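Local coordinates for glycosyl transferase (Staphylococcus aureus, PDB 5TZJ), which belongs to the family 2 glycosyl transferases, with a Rossmann-like GT-A domain, and holds uridine-diphosphate-N-acetylglucosamine in this model, at residues Y15-L20 with E51-K56; K60-E65 with R75-K80; K155-A160 with M183-N188. All coordinates share one frame; numbering follows the deposited sequence.

Running from the N terminus, the chain closes three loops in series, and none of them nests in or crosses another. Contact 1 closes 30 residues, bringing the turn after helix 46-51 back against helix 16-24 on one face of the Rossmann-like sheet. Contact 2 follows at once and closes only nine residues, setting helix 72-81 beside strand 59-63 on the other face. The two contacts touch where Glu51 and Arg54 pack on Val61. Contact 3 closes 22 residues farther along, laying helix 177-188 against strand 156-158 of the same sheet; its nearest atoms come about 5 Å from those of contact 2 without touching.

Contact 1: residues Y15-L20 with E51-K56; sequences YITELL and EKYRNK
Leu20 and Thr17 of helix 16-24 receive the ring of Tyr53, which reaches in from the loop after helix 46-51. Both helices are crossover helices of the Rossmann-like nucleotide-binding half of a GT-A glycosyl transferase, and they lie on the same face of its parallel strands.

The main interaction is a CH-pi contact. CB of Leu20 sits 3.5 Å from the centroid of the Tyr53 ring and only 8° off the ring normal, so the methylene is almost exactly over the middle of the face. The branch carries on across the same ring: Leu20 CD1 lies 3.6 Å from Tyr53 CD1 and equally close to CE1. One turn earlier, the methyl of Thr17 meets the far end of the tyrosine, CG2 to OH at 3.3 Å, with the threonine set crosswise to the tyrosine. That methyl stands anti to its own backbone N (chi1 -61° for OG1), which turns it, and not the threonine hydroxyl, to the phenol oxygen. The polar need of the Tyr53 hydroxyl is met by a hydrogen bond with OD1 of Asn21, the next residue of the helix, so the ring is held at its tip as well as on its face.

Farther out, Tyr53 also rests on Leu59, Leu20 on Val50, and Thr17 on Ile49. These neighbours leave Tyr53 and Leu20 buried.

Tyr53 itself is presented by a type I beta turn from Glu51 to Arg54, closed by Arg54 N to Glu51 O at 3.3 Å. The side chains of these two residues also form a salt bridge, whose NH2-OE1 arm is modelled doubtfully short. In the other arm, Arg54 NE meets the syn side of Glu51 OE2 at 3.3 Å, the oxygen 1° from the guanidinium plane but the donor tilted somewhat from the carboxylate plane.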
loop_
_atom_site.group_PDB
_atom_site.type_symbol
_atom_site.label_atom_id
_atom_site.label_comp_id
_atom_site.label_asym_id
_atom_site.label_seq_id
_atom_site.Cartn_x
_atom_site.Cartn_y
_atom_site.Cartn_z
ATOM N N TYR A 15 17.427 14.448 -6.767
ATOM C CA TYR A 15 16.383 14.104 -7.732
ATOM C C TYR A 15 15.162 15.011 -7.705
ATOM O O TYR A 15 14.346 14.922 -8.628
ATOM C CB TYR A 15 15.917 12.646 -7.530
ATOM C CG TYR A 15 15.850 12.203 -6.078
ATOM C CD1 TYR A 15 14.746 12.500 -5.288
ATOM C CD2 TYR A 15 16.896 11.488 -5.497
ATOM C CE1 TYR A 15 14.671 12.084 -3.937
ATOM C CE2 TYR A 15 16.847 11.069 -4.152
ATOM C CZ TYR A 15 15.728 11.368 -3.361
ATOM O OH TYR A 15 15.674 10.947 -2.018
ATOM N N ILE A 16 14.996 15.870 -6.691
ATOM C CA ILE A 16 13.718 16.557 -6.531
ATOM C C ILE A 16 13.390 17.425 -7.738
ATOM O O ILE A 16 12.212 17.677 -8.014
ATOM C CB ILE A 16 13.707 17.388 -5.233
ATOM C CG1 ILE A 16 12.318 17.972 -4.973
ATOM C CG2 ILE A 16 14.753 18.439 -5.283
ATOM C CD1 ILE A 16 11.275 16.910 -4.607
ATOM N N THR A 17 14.411 17.845 -8.493
ATOM C CA THR A 17 14.176 18.661 -9.681
ATOM C C THR A 17 13.328 17.929 -10.721
ATOM O O THR A 17 12.466 18.542 -11.367
ATOM C CB THR A 17 15.515 19.098 -10.282
ATOM O OG1 THR A 17 16.226 19.887 -9.317
ATOM C CG2 THR A 17 15.302 19.926 -11.506
ATOM N N GLU A 18 13.563 16.629 -10.928
ATOM C CA GLU A 18 12.768 15.935 -11.943
ATOM C C GLU A 18 11.276 16.019 -11.618
ATOM O O GLU A 18 10.463 16.349 -12.492
ATOM C CB GLU A 18 13.217 14.478 -12.104
ATOM C CG GLU A 18 14.709 14.242 -11.861
ATOM C CD GLU A 18 15.632 14.754 -12.970
ATOM O OE1 GLU A 18 16.828 14.417 -12.900
ATOM O OE2 GLU A 18 15.197 15.483 -13.902
ATOM N N LEU A 19 10.908 15.817 -10.351
ATOM C CA LEU A 19 9.502 15.953 -9.961
ATOM C C LEU A 19 8.979 17.363 -10.220
ATOM O O LEU A 19 7.925 17.544 -10.847
ATOM C CB LEU A 19 9.329 15.606 -8.487
ATOM C CG LEU A 19 7.951 15.952 -7.908
ATOM C CD1 LEU A 19 6.783 15.329 -8.700
ATOM C CD2 LEU A 19 7.919 15.483 -6.453
ATOM N N LEU A 20 9.681 18.379 -9.702
ATOM C CA LEU A 20 9.188 19.746 -9.821
ATOM C C LEU A 20 9.086 20.186 -11.280
ATOM O O LEU A 20 8.167 20.931 -11.625
ATOM C CB LEU A 20 10.075 20.699 -9.020
ATOM C CG LEU A 20 10.161 20.386 -7.518
ATOM C CD1 LEU A 20 11.375 21.069 -6.867
ATOM C CD2 LEU A 20 8.883 20.768 -6.804
ATOM N N GLU A 51 12.704 26.072 -3.549
ATOM C CA GLU A 51 12.342 27.487 -3.610
ATOM C C GLU A 51 12.577 28.118 -4.978
ATOM O O GLU A 51 12.027 29.197 -5.250
ATOM C CB GLU A 51 13.098 28.278 -2.530
ATOM C CG GLU A 51 12.399 28.119 -1.203
ATOM C CD GLU A 51 11.109 28.914 -1.184
ATOM O OE1 GLU A 51 10.136 28.409 -0.556
ATOM O OE2 GLU A 51 11.089 30.043 -1.778
ATOM N N LYS A 52 13.369 27.490 -5.848
ATOM C CA LYS A 52 13.488 28.021 -7.200
ATOM C C LYS A 52 12.181 27.915 -7.997
ATOM O O LYS A 52 12.083 28.542 -9.054
ATOM C CB LYS A 52 14.625 27.314 -7.949
ATOM C CG LYS A 52 15.976 27.276 -7.206
ATOM C CD LYS A 52 17.039 26.561 -8.052
ATOM C CE LYS A 52 18.207 26.039 -7.219
ATOM N NZ LYS A 52 19.375 26.984 -7.179
ATOM N N TYR A 53 11.181 27.161 -7.515
ATOM C CA TYR A 53 9.902 26.993 -8.206
ATOM C C TYR A 53 8.768 27.832 -7.612
ATOM O O TYR A 53 7.627 27.720 -8.084
ATOM C CB TYR A 53 9.505 25.505 -8.203
ATOM C CG TYR A 53 10.439 24.669 -9.055
ATOM C CD1 TYR A 53 11.658 24.237 -8.544
ATOM C CD2 TYR A 53 10.116 24.343 -10.397
ATOM C CE1 TYR A 53 12.530 23.500 -9.305
ATOM C CE2 TYR A 53 10.988 23.589 -11.179
ATOM C CZ TYR A 53 12.201 23.170 -10.618
ATOM O OH TYR A 53 13.107 22.430 -11.346
ATOM N N ARG A 54 9.076 28.669 -6.610
ATOM C CA ARG A 54 8.113 29.536 -5.913
ATOM C C ARG A 54 7.213 30.351 -6.861
ATOM O O ARG A 54 6.000 30.473 -6.632
ATOM C CB ARG A 54 8.908 30.475 -4.981
ATOM C CG ARG A 54 8.176 31.667 -4.373
ATOM C CD ARG A 54 7.251 31.277 -3.221
ATOM N NE ARG A 54 7.890 30.449 -2.195
ATOM C CZ ARG A 54 7.207 29.770 -1.272
ATOM N NH1 ARG A 54 5.876 29.822 -1.271
ATOM N NH2 ARG A 54 7.834 29.008 -0.373
ATOM N N ASN A 55 7.783 30.939 -7.903
ATOM C CA ASN A 55 6.978 31.740 -8.815
ATOM C C ASN A 55 6.558 30.949 -10.036
ATOM O O ASN A 55 5.843 31.477 -10.886
ATOM C CB ASN A 55 7.712 33.014 -9.258
ATOM C CG ASN A 55 8.040 33.954 -8.100
ATOM O OD1 ASN A 55 7.243 34.139 -7.169
ATOM N ND2 ASN A 55 9.196 34.585 -8.181
ATOM N N LYS A 56 6.989 29.698 -10.141
ATOM C CA LYS A 56 6.601 28.842 -11.248
ATOM C C LYS A 56 5.399 27.977 -10.893
ATOM O O LYS A 56 4.527 27.733 -11.739
ATOM C CB LYS A 56 7.797 27.972 -11.649
ATOM C CG LYS A 56 7.742 27.409 -13.038
ATOM C CD LYS A 56 8.909 26.460 -13.250
ATOM C CE LYS A 56 9.435 26.538 -14.674
ATOM N NZ LYS A 56 10.633 27.415 -14.715
#

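Contact 2: residues K60-E65 with R75-K80; sequences KVSQLE and RNVALK. With UD1 (uridine-diphosphate-N-acetylglucosamine), chain C.
Leu64 and Val77 meet across a beta-alpha-beta crossover of the Rossmann-like domain, in which strand 59-63 leads into helix 72-81 and the chain, having passed over strands 33-39 and 3-9, returns as parallel strand 86-89.

The apolar part is light. Leu64 CD2 touches Val77 CG2 at 4.0 Å, the two side chains running antiparallel alongside one another, and the second valine methyl, CG1, stays 4.4 Å from Ser62 OG. With CG1 anti to the backbone N (chi1 175°), Val77 offers one branch to the leucine and the other to the serine. Ala78, next along the helix, settles on Val36, Val38 and Ile6 of the neighbouring strands and seats the helix on the sheet.

Backbone bonds fix the two partners separately: Ser62 pairs with Val37 and Asp39 of strand 33-39, while Leu79 N to Arg75 O, at 2.7 Å, belongs to the helix.

The charged interactions with the ligand come from Arg75, on the other side of the helix. It runs fully extended from CG to NE into the ligand pocket, where Asp91 pairs with NH2, Glu177 with NH1, and Phe169 adds a cation-pi contact; together they probably fix the rotation of the guanidinium. Its edge faces the N-acetylglucosamine ring of uridine-diphosphate-N-acetylglucosamine. NH2 gives its straighter bond to O4' of that ring, 2.8 Å at 150°, and NH1 adds a weak one to the same O4' at 3.1 Å. A further weak, bent bond joins Arg75 NH2 to O3' of the ring at 2.8 Å and 122°.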
loop_
_atom_site.group_PDB
_atom_site.type_symbol
_atom_site.label_atom_id
_atom_site.label_comp_id
_atom_site.label_asym_id
_atom_site.label_seq_id
_atom_site.Cartn_x
_atom_site.Cartn_y
_atom_site.Cartn_z
ATOM N N LYS A 60 3.541 25.555 -1.600
ATOM C CA LYS A 60 3.531 25.641 -0.146
ATOM C C LYS A 60 4.680 24.789 0.381
ATOM O O LYS A 60 4.730 23.584 0.107
ATOM C CB LYS A 60 2.197 25.150 0.439
ATOM C CG LYS A 60 1.015 26.063 0.247
ATOM C CD LYS A 60 -0.235 25.388 0.814
ATOM C CE LYS A 60 -1.461 26.291 0.682
ATOM N NZ LYS A 60 -2.738 25.500 0.709
ATOM N N VAL A 61 5.591 25.401 1.137
ATOM C CA VAL A 61 6.755 24.714 1.705
ATOM C C VAL A 61 6.729 24.861 3.220
ATOM O O VAL A 61 6.569 25.971 3.750
ATOM C CB VAL A 61 8.098 25.284 1.174
ATOM C CG1 VAL A 61 9.302 24.573 1.795
ATOM C CG2 VAL A 61 8.184 25.160 -0.277
ATOM N N SER A 62 6.969 23.758 3.918
ATOM C CA SER A 62 7.314 23.874 5.318
ATOM C C SER A 62 8.269 22.736 5.635
ATOM O O SER A 62 8.500 21.843 4.807
ATOM C CB SER A 62 6.071 23.840 6.200
ATOM O OG SER A 62 5.432 22.587 6.073
ATOM N N GLN A 63 8.851 22.790 6.833
ATOM C CA GLN A 63 9.855 21.811 7.207
ATOM C C GLN A 63 9.675 21.435 8.665
ATOM O O GLN A 63 9.539 22.318 9.520
ATOM C CB GLN A 63 11.271 22.364 6.972
ATOM C CG GLN A 63 12.410 21.473 7.470
ATOM C CD GLN A 63 13.767 22.132 7.259
ATOM O OE1 GLN A 63 14.091 23.137 7.909
ATOM N NE2 GLN A 63 14.566 21.585 6.341
ATOM N N LEU A 64 9.686 20.129 8.941
ATOM C CA LEU A 64 9.608 19.652 10.311
ATOM C C LEU A 64 10.946 19.858 11.009
ATOM O O LEU A 64 12.017 19.723 10.408
ATOM C CB LEU A 64 9.235 18.170 10.357
ATOM C CG LEU A 64 8.016 17.760 9.522
ATOM C CD1 LEU A 64 7.674 16.271 9.771
ATOM C CD2 LEU A 64 6.822 18.676 9.851
ATOM N N GLU A 65 10.874 20.150 12.298
ATOM C CA GLU A 65 12.070 20.459 13.064
ATOM C C GLU A 65 12.937 19.242 13.356
ATOM O O GLU A 65 14.072 19.413 13.804
ATOM C CB GLU A 65 11.664 21.119 14.369
ATOM C CG GLU A 65 10.930 20.187 15.286
ATOM C CD GLU A 65 10.798 20.782 16.671
ATOM O OE1 GLU A 65 10.352 20.055 17.601
ATOM O OE2 GLU A 65 11.161 21.978 16.818
ATOM N N ARG A 75 3.336 13.720 5.151
ATOM C CA ARG A 75 2.156 13.749 4.290
ATOM C C ARG A 75 0.929 14.209 5.074
ATOM O O ARG A 75 0.088 14.958 4.538
ATOM C CB ARG A 75 1.881 12.400 3.591
ATOM C CG ARG A 75 2.973 11.862 2.624
ATOM C CD ARG A 75 2.592 10.415 2.157
ATOM N NE ARG A 75 3.510 9.849 1.162
ATOM C CZ ARG A 75 3.915 8.583 1.183
ATOM N NH1 ARG A 75 3.480 7.800 2.160
ATOM N NH2 ARG A 75 4.737 8.103 0.247
ATOM N N ASN A 76 0.837 13.808 6.346
ATOM C CA ASN A 76 -0.242 14.277 7.234
ATOM C C ASN A 76 -0.217 15.793 7.409
ATOM O O ASN A 76 -1.264 16.450 7.356
ATOM C CB ASN A 76 -0.116 13.610 8.603
ATOM C CG ASN A 76 -0.468 12.124 8.555
ATOM O OD1 ASN A 76 -1.124 11.680 7.609
ATOM N ND2 ASN A 76 -0.094 11.375 9.588
ATOM N N VAL A 77 0.967 16.367 7.645
ATOM C CA VAL A 77 1.075 17.826 7.754
ATOM C C VAL A 77 0.616 18.479 6.468
ATOM O O VAL A 77 -0.150 19.460 6.482
ATOM C CB VAL A 77 2.529 18.217 8.093
ATOM C CG1 VAL A 77 2.707 19.758 8.098
ATOM C CG2 VAL A 77 2.981 17.526 9.380
ATOM N N ALA A 78 1.032 17.907 5.325
ATOM C CA ALA A 78 0.634 18.458 4.035
ATOM C C ALA A 78 -0.863 18.310 3.814
ATOM O O ALA A 78 -1.503 19.205 3.240
ATOM C CB ALA A 78 1.381 17.755 2.893
ATOM N N LEU A 79 -1.426 17.153 4.189
ATOM C CA LEU A 79 -2.849 16.931 3.942
ATOM C C LEU A 79 -3.700 17.970 4.673
ATOM O O LEU A 79 -4.669 18.509 4.106
ATOM C CB LEU A 79 -3.223 15.497 4.347
ATOM C CG LEU A 79 -4.656 15.019 4.063
ATOM C CD1 LEU A 79 -5.050 15.282 2.611
ATOM C CD2 LEU A 79 -4.800 13.508 4.445
ATOM N N LYS A 80 -3.300 18.328 5.900
ATOM C CA LYS A 80 -4.015 19.368 6.639
ATOM C C LYS A 80 -3.933 20.727 5.939
ATOM O O LYS A 80 -4.926 21.459 5.903
ATOM C CB LYS A 80 -3.480 19.453 8.068
ATOM C CG LYS A 80 -4.159 18.457 9.010
ATOM C CD LYS A 80 -3.164 17.704 9.892
ATOM C CE LYS A 80 -3.864 16.588 10.693
ATOM N NZ LYS A 80 -2.968 15.438 11.066
HETATM C "C1'" UD1 C . 7.469 3.155 -1.538
HETATM C "C2'" UD1 C . 6.108 3.782 -1.814
HETATM C "C3'" UD1 C . 6.023 5.007 -0.967
HETATM C "C4'" UD1 C . 5.871 4.536 0.437
HETATM C "C5'" UD1 C . 7.209 3.931 0.867
HETATM C "C6'" UD1 C . 7.125 3.398 2.267
HETATM C "C7'" UD1 C . 5.370 3.088 -4.111
HETATM C "C8'" UD1 C . 4.964 1.745 -3.530
HETATM N "N2'" UD1 C . 5.955 4.095 -3.262
HETATM O "O1'" UD1 C . 8.409 4.054 -1.999
HETATM O "O3'" UD1 C . 4.957 5.903 -1.391
HETATM O "O4'" UD1 C . 5.501 5.616 1.272
HETATM O "O5'" UD1 C . 7.597 2.834 -0.063
HETATM O "O6'" UD1 C . 5.919 2.694 2.435
HETATM O "O7'" UD1 C . 5.237 3.321 -5.259
HETATM N N1 UD1 C . 10.471 10.445 3.164
HETATM C C2 UD1 C . 10.160 11.388 4.276
HETATM N N3 UD1 C . 10.784 11.208 5.624
HETATM C C4 UD1 C . 11.692 10.084 5.831
HETATM C C5 UD1 C . 11.981 9.122 4.717
HETATM C C6 UD1 C . 11.357 9.315 3.386
HETATM O O2 UD1 C . 9.427 12.282 4.086
HETATM O O4 UD1 C . 12.190 9.940 6.899
HETATM C C1B UD1 C . 9.803 10.623 1.901
HETATM C C2B UD1 C . 10.765 10.485 0.597
HETATM O "O2'" UD1 C . 11.463 11.774 0.376
HETATM C C3B UD1 C . 9.935 10.123 -0.381
HETATM C C4B UD1 C . 8.807 9.319 0.296
HETATM O O4B UD1 C . 8.903 9.647 1.797
HETATM O O3B UD1 C . 9.259 11.316 -1.006
HETATM C C5B UD1 C . 8.917 7.903 0.163
HETATM O O5B UD1 C . 10.135 7.472 0.706
HETATM P PA UD1 C . 11.070 6.516 -0.262
HETATM O O1A UD1 C . 12.454 6.386 0.319
HETATM O O2A UD1 C . 11.103 7.083 -1.669
HETATM O O3A UD1 C . 10.252 5.063 -0.271
HETATM P PB UD1 C . 10.000 4.040 -1.546
HETATM O O1B UD1 C . 10.820 4.374 -2.772
HETATM O O2B UD1 C . 10.492 2.731 -0.949
#

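Contact 3: residues K155-A160 with M183-N188; sequences KIYRTA and MKAYLN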
loop_
_atom_site.group_PDB
_atom_site.type_symbol
_atom_site.label_atom_id
_atom_site.label_comp_id
_atom_site.label_asym_id
_atom_site.label_seq_id
_atom_site.Cartn_x
_atom_site.Cartn_y
_atom_site.Cartn_z
ATOM N N LYS A 155 -1.901 7.827 -5.803
ATOM C CA LYS A 155 -3.226 7.837 -6.398
ATOM C C LYS A 155 -3.848 9.195 -6.097
ATOM O O LYS A 155 -3.307 10.001 -5.326
ATOM C CB LYS A 155 -4.107 6.711 -5.832
ATOM C CG LYS A 155 -3.437 5.299 -5.888
ATOM C CD LYS A 155 -4.181 4.290 -4.998
ATOM C CE LYS A 155 -3.735 2.825 -5.298
ATOM N NZ LYS A 155 -2.292 2.649 -5.038
ATOM N N ILE A 156 -5.008 9.434 -6.694
ATOM C CA ILE A 156 -5.770 10.645 -6.463
ATOM C C ILE A 156 -6.929 10.320 -5.534
ATOM O O ILE A 156 -7.710 9.369 -5.786
ATOM C CB ILE A 156 -6.252 11.237 -7.800
ATOM C CG1 ILE A 156 -5.022 11.636 -8.625
ATOM C CG2 ILE A 156 -7.193 12.453 -7.590
ATOM C CD1 ILE A 156 -5.379 12.257 -9.981
ATOM N N TYR A 157 -7.065 11.129 -4.468
ATOM C CA TYR A 157 -8.100 10.926 -3.459
ATOM C C TYR A 157 -8.901 12.203 -3.278
ATOM O O TYR A 157 -8.325 13.293 -3.223
ATOM C CB TYR A 157 -7.539 10.556 -2.127
ATOM C CG TYR A 157 -6.557 9.404 -2.108
ATOM C CD1 TYR A 157 -6.945 8.177 -1.566
ATOM C CD2 TYR A 157 -5.248 9.532 -2.597
ATOM C CE1 TYR A 157 -6.070 7.117 -1.508
ATOM C CE2 TYR A 157 -4.349 8.452 -2.541
ATOM C CZ TYR A 157 -4.771 7.257 -1.976
ATOM O OH TYR A 157 -3.934 6.164 -1.880
ATOM N N ARG A 158 -10.228 12.070 -3.143
ATOM C CA ARG A 158 -11.031 13.251 -2.855
ATOM C C ARG A 158 -10.674 13.743 -1.461
ATOM O O ARG A 158 -10.664 12.954 -0.510
ATOM C CB ARG A 158 -12.522 12.945 -2.937
ATOM C CG ARG A 158 -13.419 14.200 -2.749
ATOM C CD ARG A 158 -14.884 13.774 -2.762
ATOM N NE ARG A 158 -15.252 13.202 -4.056
ATOM C CZ ARG A 158 -15.656 13.933 -5.106
ATOM N NH1 ARG A 158 -15.728 15.259 -5.007
ATOM N NH2 ARG A 158 -15.974 13.340 -6.258
ATOM N N THR A 159 -10.373 15.045 -1.341
ATOM C CA THR A 159 -9.865 15.555 -0.069
ATOM C C THR A 159 -10.891 15.375 1.056
ATOM O O THR A 159 -10.538 14.962 2.170
ATOM C CB THR A 159 -9.446 17.026 -0.234
ATOM O OG1 THR A 159 -8.505 17.124 -1.317
ATOM C CG2 THR A 159 -8.810 17.581 1.064
ATOM N N ALA A 160 -12.171 15.636 0.774
ATOM C CA ALA A 160 -13.208 15.427 1.788
ATOM C C ALA A 160 -13.366 13.957 2.171
ATOM O O ALA A 160 -13.802 13.656 3.294
ATOM C CB ALA A 160 -14.548 15.979 1.302
ATOM N N MET A 183 -6.330 1.429 2.350
ATOM C CA MET A 183 -7.443 0.514 2.616
ATOM C C MET A 183 -8.618 1.263 3.222
ATOM O O MET A 183 -9.779 1.025 2.844
ATOM C CB MET A 183 -7.009 -0.647 3.541
ATOM C CG MET A 183 -6.353 -1.794 2.831
ATOM S SD MET A 183 -7.412 -2.679 1.625
ATOM C CE MET A 183 -8.945 -2.826 2.542
ATOM N N LYS A 184 -8.336 2.176 4.161
ATOM C CA LYS A 184 -9.368 3.065 4.692
ATOM C C LYS A 184 -10.025 3.874 3.574
ATOM O O LYS A 184 -11.255 4.021 3.538
ATOM C CB LYS A 184 -8.770 4.029 5.737
ATOM C CG LYS A 184 -8.544 3.451 7.152
ATOM C CD LYS A 184 -7.821 4.481 8.076
ATOM C CE LYS A 184 -7.594 3.952 9.516
ATOM N NZ LYS A 184 -6.825 4.881 10.427
ATOM N N ALA A 185 -9.221 4.436 2.674
ATOM C CA ALA A 185 -9.814 5.243 1.603
ATOM C C ALA A 185 -10.665 4.362 0.694
ATOM O O ALA A 185 -11.754 4.762 0.270
ATOM C CB ALA A 185 -8.728 5.945 0.784
ATOM N N TYR A 186 -10.192 3.144 0.403
ATOM C CA TYR A 186 -11.011 2.226 -0.397
ATOM C C TYR A 186 -12.322 1.911 0.312
ATOM O O TYR A 186 -13.406 1.937 -0.300
ATOM C CB TYR A 186 -10.253 0.929 -0.662
ATOM C CG TYR A 186 -9.136 0.945 -1.701
ATOM C CD1 TYR A 186 -9.085 1.886 -2.693
ATOM C CD2 TYR A 186 -8.149 -0.053 -1.685
ATOM C CE1 TYR A 186 -8.043 1.842 -3.672
ATOM C CE2 TYR A 186 -7.145 -0.133 -2.643
ATOM C CZ TYR A 186 -7.092 0.829 -3.639
ATOM O OH TYR A 186 -6.067 0.752 -4.558
ATOM N N LEU A 187 -12.242 1.572 1.602
ATOM C CA LEU A 187 -13.429 1.145 2.342
ATOM C C LEU A 187 -14.497 2.254 2.450
ATOM O O LEU A 187 -15.691 1.958 2.555
ATOM C CB LEU A 187 -13.008 0.650 3.727
ATOM C CG LEU A 187 -12.328 -0.741 3.824
ATOM C CD1 LEU A 187 -11.678 -0.958 5.193
ATOM C CD2 LEU A 187 -13.295 -1.923 3.496
ATOM N N ASN A 188 -14.100 3.524 2.445
ATOM C CA ASN A 188 -15.036 4.625 2.629
ATOM C C ASN A 188 -15.528 5.257 1.333
ATOM O O ASN A 188 -16.472 6.053 1.375
ATOM C CB ASN A 188 -14.390 5.730 3.491
ATOM C CG ASN A 188 -14.350 5.348 4.948
ATOM O OD1 ASN A 188 -15.370 5.411 5.647
ATOM N ND2 ASN A 188 -13.187 4.918 5.413
#
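Tyr157 and Ala185 mark the closest backbone approach, their CA atoms 7.8 Å apart, where strand 156-158 packs against the last turns of helix 177-188. The strand lies between two antiparallel neighbours, 86-89 and 115-122, in the mixed sheet of the GT-A domain, and the helix covers one face of that sheet. Arg158 is the N-cap residue of the helix that follows the strand.

The Tyr157 ring turns its edge to the helix: Ala185 CB lies near the ring plane, 3.7 Å from CD1 and just as far from CE1. This small methyl is the point at which the helix meets the ring edge. Beyond it, the tyrosine hydroxyl bonds with Thr182 OG1, one turn back on the same helix, and Phe181 packs edge-to-face with the ring.

Lys155 and Tyr186 form the second touch, crossing at about a right angle. The lysine chain is extended until its last torsion, where chi4 of 61° bends NZ aside; CE is left 3.2 Å from Tyr186 OH, while NZ goes to Ser152 O and Thr150 OG1. Tyr186 OH bonds to Thr150 O.

Where the helix ends, Asn188 folds its ND2 back to 2.8 Å from Lys184 O, which its backbone N also reaches.

The chemistry is thus mixed: carbon packs against carbon at Ala185, whereas the Lys155 ammonium and the Tyr186 hydroxyl are satisfied by Thr150 and Ser152, and the Tyr157 hydroxyl by Thr182; the nearby positive charge may polarise the Tyr186 hydroxyl.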